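Local coordinates for actin-binding protein, cofilin/tropomyosin family protein, putative (PDB 4LIZ), which binds actin filaments and stabilises them, and may help maintain filamentous actin during phagocytosis and pseudopod formation, at residues A14-D19 and Y64-S69; V77-I82 and N111-L116. All blocks are in the same frame, centred on the assembly; numbering follows the deposited sequence.

Both contacts involve the central mixed sheet of an ADF-homology domain: one fastens a helix end to it, the other pairs two of its strands. From the N terminus, helix 10-17 comes first; the chain then runs through strands 26-32 and 37-44 and helix 48-54 before strand 60-69 returns to pack against that helix, where interaction 1 closes the first loop. Strand 76-85 follows, antiparallel to 60-69. Helix 92-108 then carries the chain over to strand 114-118, and interaction 2 closes a second, shorter loop. The two loops lie in series, neither nested nor crossing. They meet through neighbouring strands, Thr67 N lying 2.8 Å from Lys78 O, and through Tyr64 OH, 2.6 Å from Asn111 O.

Interaction 1 (A14-D19 and Y64-S69); sequences AEVIDD and YYRTIS. With NA (sodium ion), chain C.
Arg66 reaches from strand 60-69 to the C-terminal end of helix 10-17 and grips Asp19 in a salt bridge, pinning the helix end to the central sheet of the ADF-homology fold. NH1 and NH2 converge on one carboxylate oxygen: Asp19 OD1 lies 2.6 Å from Arg66 NH2, which meets it from above the carboxylate plane, while Arg66 NH1 is received by the anti lone pair of OD1, at 3.0 Å. The carboxylate is turned 77° from the guanidinium. Arg66 NH1 also donates to the backbone, with a fairly straight bond of 2.9 Å to Val16 O and a weak one to Ile17 O. All three oxygens lie near the guanidinium plane at its edge, an arrangement that should restrict its rotation.

The same turn holds a sodium ion, bound by Glu15 O at 2.3 Å and Asp18 O at 2.6 Å, with a water and the carbonyl oxygens of Asn21 and Val24 completing the ligands. The carbonyls that Arg66 takes, Val16 and Ile17, lie in sequence between the metal-binding ones of Glu15 and Asp18. Guanidinium and sodium thus place two positive charges at this helix end, which probably offset the partial negative charge of its carbonyls.

Deeper in, the packing is apolar. Val16 CG1, anti to the backbone N (chi1 169°), approaches Tyr64 CE2, while the aliphatic start of Arg66 passes nearby. The Tyr64 ring reaches Ile17, and its hydroxyl is hydrogen-bonded to Asn111. There Ile17 CG1 meets the ring edge, 3.4 Å from Tyr64 OH.

Interaction 2 (V77-I82 and N111-L116); sequences VKFVFI and NFHIEL
Strands 77-82 and 114-116 run parallel at 22°, pairing Val80 with Ile114, Phe81 with Glu115 and Ile82 with Leu116, and so join the two strands of a beta-alpha-beta crossover made through helix 92-108. Phe81 carries the ladder: its N donates to Ile114 O and its O accepts from Leu116 N.

Before the strand proper, His113 takes over the pairing. Its backbone N bonds to Phe79 O at 2.8 Å, and its ring also takes part, His113 ND1 accepting from Phe79 N at 2.9 Å. Because ND1 accepts here, any ring proton in the neutral form would sit on NE2. Over one face of this imidazole lies Lys78 CD, a CH-pi contact above its centre; the lysine bends at chi2 (-74°), and its NZ is hydrogen-bonded to ND1 of His137.

On the face shared with helix 126-137, Val80 and Ile114 lie side by side, CG2 to CG1, and Leu116 CD1 reaches Val80 CG1 at 3.9 Å. The other face, toward helix 92-108, holds Phe81. Its ring runs alongside Glu115, whose carboxylate pairs with Lys106, and Phe81 CB meets Phe112 CG, the two rings inclined at 37°. In the loop before strand 114-118, the Asn111 amide packs obliquely against Phe79, OD1 lying 3.6 Å from Phe79 CD2.

Interaction 1 (A14-D19 and Y64-S69)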
loop_
_atom_site.group_PDB
_atom_site.type_symbol
_atom_site.label_atom_id
_atom_site.label_comp_id
_atom_site.label_asym_id
_atom_site.label_seq_id
_atom_site.Cartn_x
_atom_site.Cartn_y
_atom_site.Cartn_z
ATOM N N ALA A 14 -8.795 -5.877 5.610
ATOM C CA ALA A 14 -9.579 -7.099 5.598
ATOM C C ALA A 14 -10.470 -7.212 4.327
ATOM O O ALA A 14 -10.666 -8.272 3.752
ATOM C CB ALA A 14 -10.461 -7.173 6.812
ATOM N N GLU A 15 -11.011 -6.036 3.902
ATOM C CA GLU A 15 -11.800 -5.992 2.683
ATOM C C GLU A 15 -11.009 -6.458 1.450
ATOM O O GLU A 15 -11.473 -7.153 0.574
ATOM C CB GLU A 15 -12.447 -4.643 2.475
ATOM C CG GLU A 15 -13.448 -4.254 3.545
ATOM C CD GLU A 15 -14.155 -3.015 3.157
ATOM O OE1 GLU A 15 -13.693 -1.910 3.412
ATOM O OE2 GLU A 15 -15.264 -3.141 2.602
ATOM N N VAL A 16 -9.756 -5.907 1.335
ATOM C CA VAL A 16 -8.893 -6.335 0.234
ATOM C C VAL A 16 -8.615 -7.832 0.253
ATOM O O VAL A 16 -8.802 -8.454 -0.768
ATOM C CB VAL A 16 -7.585 -5.488 0.255
ATOM C CG1 VAL A 16 -6.586 -6.105 -0.706
ATOM C CG2 VAL A 16 -7.757 -4.023 -0.014
ATOM N N ILE A 17 -8.263 -8.353 1.400
ATOM C CA ILE A 17 -7.974 -9.746 1.554
ATOM C C ILE A 17 -9.190 -10.644 1.264
ATOM O O ILE A 17 -9.037 -11.670 0.718
ATOM C CB ILE A 17 -7.375 -10.040 2.917
ATOM C CG1 ILE A 17 -6.047 -9.322 3.068
ATOM C CG2 ILE A 17 -7.135 -11.519 3.087
ATOM C CD1 ILE A 17 -5.526 -9.355 4.458
ATOM N N ASP A 18 -10.369 -10.192 1.636
ATOM C CA ASP A 18 -11.561 -11.009 1.521
ATOM C C ASP A 18 -11.884 -11.238 0.064
ATOM O O ASP A 18 -12.293 -10.391 -0.614
ATOM C CB ASP A 18 -12.701 -10.242 2.208
ATOM C CG ASP A 18 -14.005 -11.008 2.295
ATOM O OD1 ASP A 18 -14.103 -12.107 1.834
ATOM O OD2 ASP A 18 -14.891 -10.402 2.852
ATOM N N ASP A 19 -11.733 -12.482 -0.343
ATOM C CA ASP A 19 -12.003 -12.904 -1.690
ATOM C C ASP A 19 -13.468 -12.707 -2.051
ATOM O O ASP A 19 -13.787 -12.568 -3.171
ATOM C CB ASP A 19 -11.703 -14.402 -1.887
ATOM C CG ASP A 19 -10.231 -14.727 -1.920
ATOM O OD1 ASP A 19 -9.402 -13.856 -2.047
ATOM O OD2 ASP A 19 -9.959 -15.926 -1.803
ATOM N N TYR A 64 -2.232 -0.688 -0.426
ATOM C CA TYR A 64 -2.323 -2.098 -0.310
ATOM C C TYR A 64 -3.304 -2.658 -1.326
ATOM O O TYR A 64 -4.423 -2.158 -1.371
ATOM C CB TYR A 64 -2.769 -2.461 1.141
ATOM C CG TYR A 64 -2.813 -3.940 1.433
ATOM C CD1 TYR A 64 -1.692 -4.721 1.479
ATOM C CD2 TYR A 64 -4.035 -4.523 1.760
ATOM C CE1 TYR A 64 -1.731 -6.059 1.835
ATOM C CE2 TYR A 64 -4.107 -5.888 2.143
ATOM C CZ TYR A 64 -2.949 -6.629 2.167
ATOM O OH TYR A 64 -2.940 -7.981 2.633
ATOM N N TYR A 65 -2.907 -3.599 -2.155
ATOM C CA TYR A 65 -3.790 -4.156 -3.161
ATOM C C TYR A 65 -3.523 -5.638 -3.432
ATOM O O TYR A 65 -2.492 -6.140 -3.147
ATOM C CB TYR A 65 -3.753 -3.342 -4.481
ATOM C CG TYR A 65 -2.490 -3.420 -5.305
ATOM C CD1 TYR A 65 -2.362 -4.309 -6.322
ATOM C CD2 TYR A 65 -1.443 -2.582 -5.043
ATOM C CE1 TYR A 65 -1.212 -4.374 -7.063
ATOM C CE2 TYR A 65 -0.297 -2.622 -5.795
ATOM C CZ TYR A 65 -0.196 -3.532 -6.793
ATOM O OH TYR A 65 0.922 -3.634 -7.542
ATOM N N ARG A 66 -4.530 -6.265 -4.017
ATOM C CA ARG A 66 -4.465 -7.653 -4.391
ATOM C C ARG A 66 -4.258 -7.767 -5.879
ATOM O O ARG A 66 -4.687 -6.950 -6.627
ATOM C CB ARG A 66 -5.697 -8.450 -3.983
ATOM C CG ARG A 66 -6.959 -8.055 -4.670
ATOM C CD ARG A 66 -8.135 -8.777 -4.055
ATOM N NE ARG A 66 -8.219 -10.170 -4.410
ATOM C CZ ARG A 66 -8.545 -11.156 -3.584
ATOM N NH1 ARG A 66 -8.772 -10.936 -2.314
ATOM N NH2 ARG A 66 -8.638 -12.369 -4.069
ATOM N N THR A 67 -3.528 -8.803 -6.248
ATOM C CA THR A 67 -3.213 -9.107 -7.621
ATOM C C THR A 67 -3.097 -10.634 -7.796
ATOM O O THR A 67 -3.213 -11.321 -6.897
ATOM C CB THR A 67 -1.974 -8.323 -8.119
ATOM O OG1 THR A 67 -1.861 -8.430 -9.532
ATOM C CG2 THR A 67 -0.748 -8.822 -7.511
ATOM N N ILE A 68 -2.980 -11.102 -9.015
ATOM C CA ILE A 68 -2.856 -12.550 -9.288
ATOM C C ILE A 68 -1.484 -12.872 -9.872
ATOM O O ILE A 68 -0.943 -12.084 -10.670
ATOM C CB ILE A 68 -3.984 -12.956 -10.231
ATOM C CG1 ILE A 68 -5.328 -12.650 -9.577
ATOM C CG2 ILE A 68 -3.922 -14.458 -10.514
ATOM C CD1 ILE A 68 -6.535 -12.711 -10.514
ATOM N N SER A 69 -0.888 -13.968 -9.436
ATOM C CA SER A 69 0.383 -14.403 -10.041
ATOM C C SER A 69 0.298 -15.897 -10.364
ATOM O O SER A 69 -0.111 -16.698 -9.524
ATOM C CB SER A 69 1.575 -14.214 -9.107
ATOM O OG SER A 69 2.838 -14.298 -9.805
HETATM NA NA NA C . -11.666 -8.017 -1.554
HETATM O O HOH W 1 -11.344 -9.374 -3.465
#

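Interaction 2 (V77-I82 and N111-L116)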
loop_
_atom_site.group_PDB
_atom_site.type_symbol
_atom_site.label_atom_id
_atom_site.label_comp_id
_atom_site.label_asym_id
_atom_site.label_seq_id
_atom_site.Cartn_x
_atom_site.Cartn_y
_atom_site.Cartn_z
ATOM N N VAL A 77 -3.580 -15.595 -5.486
ATOM C CA VAL A 77 -3.743 -14.206 -5.017
ATOM C C VAL A 77 -2.481 -13.807 -4.306
ATOM O O VAL A 77 -1.896 -14.556 -3.523
ATOM C CB VAL A 77 -4.990 -14.048 -4.102
ATOM C CG1 VAL A 77 -5.156 -12.575 -3.702
ATOM C CG2 VAL A 77 -6.172 -14.591 -4.923
ATOM N N LYS A 78 -1.991 -12.574 -4.618
ATOM C CA LYS A 78 -0.826 -12.022 -3.979
ATOM C C LYS A 78 -1.198 -10.600 -3.548
ATOM O O LYS A 78 -2.049 -9.954 -4.128
ATOM C CB LYS A 78 0.310 -11.862 -4.996
ATOM C CG LYS A 78 0.733 -13.234 -5.570
ATOM C CD LYS A 78 1.519 -14.037 -4.599
ATOM C CE LYS A 78 2.062 -15.306 -5.307
ATOM N NZ LYS A 78 2.916 -16.087 -4.382
ATOM N N PHE A 79 -0.566 -10.143 -2.463
ATOM C CA PHE A 79 -0.830 -8.841 -1.905
ATOM C C PHE A 79 0.402 -7.983 -1.965
ATOM O O PHE A 79 1.522 -8.445 -1.655
ATOM C CB PHE A 79 -1.316 -8.965 -0.488
ATOM C CG PHE A 79 -2.579 -9.769 -0.361
ATOM C CD1 PHE A 79 -3.797 -9.318 -0.847
ATOM C CD2 PHE A 79 -2.528 -11.043 0.209
ATOM C CE1 PHE A 79 -4.911 -10.109 -0.783
ATOM C CE2 PHE A 79 -3.665 -11.831 0.251
ATOM C CZ PHE A 79 -4.840 -11.358 -0.235
ATOM N N VAL A 80 0.242 -6.747 -2.373
ATOM C CA VAL A 80 1.326 -5.750 -2.556
ATOM C C VAL A 80 1.117 -4.662 -1.534
ATOM O O VAL A 80 0.057 -4.036 -1.475
ATOM C CB VAL A 80 1.331 -5.205 -3.974
ATOM C CG1 VAL A 80 2.439 -4.166 -4.128
ATOM C CG2 VAL A 80 1.504 -6.322 -5.037
ATOM N N PHE A 81 2.166 -4.297 -0.766
ATOM C CA PHE A 81 2.228 -3.207 0.179
ATOM C C PHE A 81 3.145 -2.152 -0.342
ATOM O O PHE A 81 4.308 -2.435 -0.629
ATOM C CB PHE A 81 2.601 -3.650 1.597
ATOM C CG PHE A 81 2.879 -2.538 2.524
ATOM C CD1 PHE A 81 1.921 -1.617 2.917
ATOM C CD2 PHE A 81 4.151 -2.361 3.088
ATOM C CE1 PHE A 81 2.154 -0.569 3.814
ATOM C CE2 PHE A 81 4.408 -1.337 3.934
ATOM C CZ PHE A 81 3.424 -0.444 4.335
ATOM N N ILE A 82 2.720 -0.916 -0.456
ATOM C CA ILE A 82 3.531 0.207 -0.913
ATOM C C ILE A 82 3.526 1.255 0.134
ATOM O O ILE A 82 2.488 1.714 0.692
ATOM C CB ILE A 82 2.939 0.832 -2.194
ATOM C CG1 ILE A 82 3.071 -0.173 -3.321
ATOM C CG2 ILE A 82 3.548 2.173 -2.472
ATOM C CD1 ILE A 82 2.155 0.086 -4.500
ATOM N N ASN A 111 0.009 -9.228 5.950
ATOM C CA ASN A 111 -0.087 -10.261 4.928
ATOM C C ASN A 111 0.270 -9.602 3.578
ATOM O O ASN A 111 -0.592 -9.042 2.876
ATOM C CB ASN A 111 -1.520 -10.779 4.821
ATOM C CG ASN A 111 -1.661 -11.952 3.894
ATOM O OD1 ASN A 111 -0.768 -12.328 3.128
ATOM N ND2 ASN A 111 -2.814 -12.573 3.983
ATOM N N PHE A 112 1.508 -9.612 3.199
ATOM C CA PHE A 112 1.917 -9.108 1.890
ATOM C C PHE A 112 3.060 -9.908 1.291
ATOM O O PHE A 112 3.936 -10.436 2.063
ATOM C CB PHE A 112 2.267 -7.602 1.907
ATOM C CG PHE A 112 3.336 -7.247 2.874
ATOM C CD1 PHE A 112 3.027 -6.864 4.117
ATOM C CD2 PHE A 112 4.681 -7.410 2.512
ATOM C CE1 PHE A 112 4.043 -6.585 5.087
ATOM C CE2 PHE A 112 5.696 -7.172 3.444
ATOM C CZ PHE A 112 5.364 -6.725 4.694
ATOM N N HIS A 113 3.075 -10.075 0.024
ATOM C CA HIS A 113 4.086 -10.779 -0.696
ATOM C C HIS A 113 5.218 -9.970 -1.146
ATOM O O HIS A 113 6.329 -10.500 -1.298
ATOM C CB HIS A 113 3.441 -11.472 -1.878
ATOM C CG HIS A 113 2.462 -12.490 -1.451
ATOM N ND1 HIS A 113 1.137 -12.200 -1.246
ATOM C CD2 HIS A 113 2.629 -13.794 -1.092
ATOM C CE1 HIS A 113 0.527 -13.261 -0.763
ATOM N NE2 HIS A 113 1.412 -14.260 -0.706
ATOM N N ILE A 114 5.048 -8.648 -1.334
ATOM C CA ILE A 114 6.068 -7.754 -1.672
ATOM C C ILE A 114 5.809 -6.444 -0.986
ATOM O O ILE A 114 4.646 -6.017 -0.744
ATOM C CB ILE A 114 6.313 -7.533 -3.103
ATOM C CG1 ILE A 114 5.115 -7.013 -3.792
ATOM C CG2 ILE A 114 6.794 -8.817 -3.854
ATOM C CD1 ILE A 114 5.457 -6.426 -5.149
ATOM N N GLU A 115 6.864 -5.723 -0.605
ATOM C CA GLU A 115 6.861 -4.405 -0.063
ATOM C C GLU A 115 7.726 -3.502 -0.906
ATOM O O GLU A 115 8.867 -3.898 -1.289
ATOM C CB GLU A 115 7.442 -4.392 1.379
ATOM C CG GLU A 115 7.708 -3.016 1.898
ATOM C CD GLU A 115 8.179 -2.942 3.361
ATOM O OE1 GLU A 115 8.349 -4.055 3.967
ATOM O OE2 GLU A 115 8.346 -1.810 3.820
ATOM N N LEU A 116 7.229 -2.345 -1.276
ATOM C CA LEU A 116 7.917 -1.378 -2.118
ATOM C C LEU A 116 7.864 -0.043 -1.456
ATOM O O LEU A 116 6.796 0.391 -0.919
ATOM C CB LEU A 116 7.277 -1.217 -3.486
ATOM C CG LEU A 116 7.007 -2.551 -4.190
ATOM C CD1 LEU A 116 5.808 -2.597 -5.151
ATOM C CD2 LEU A 116 8.330 -3.025 -4.685
#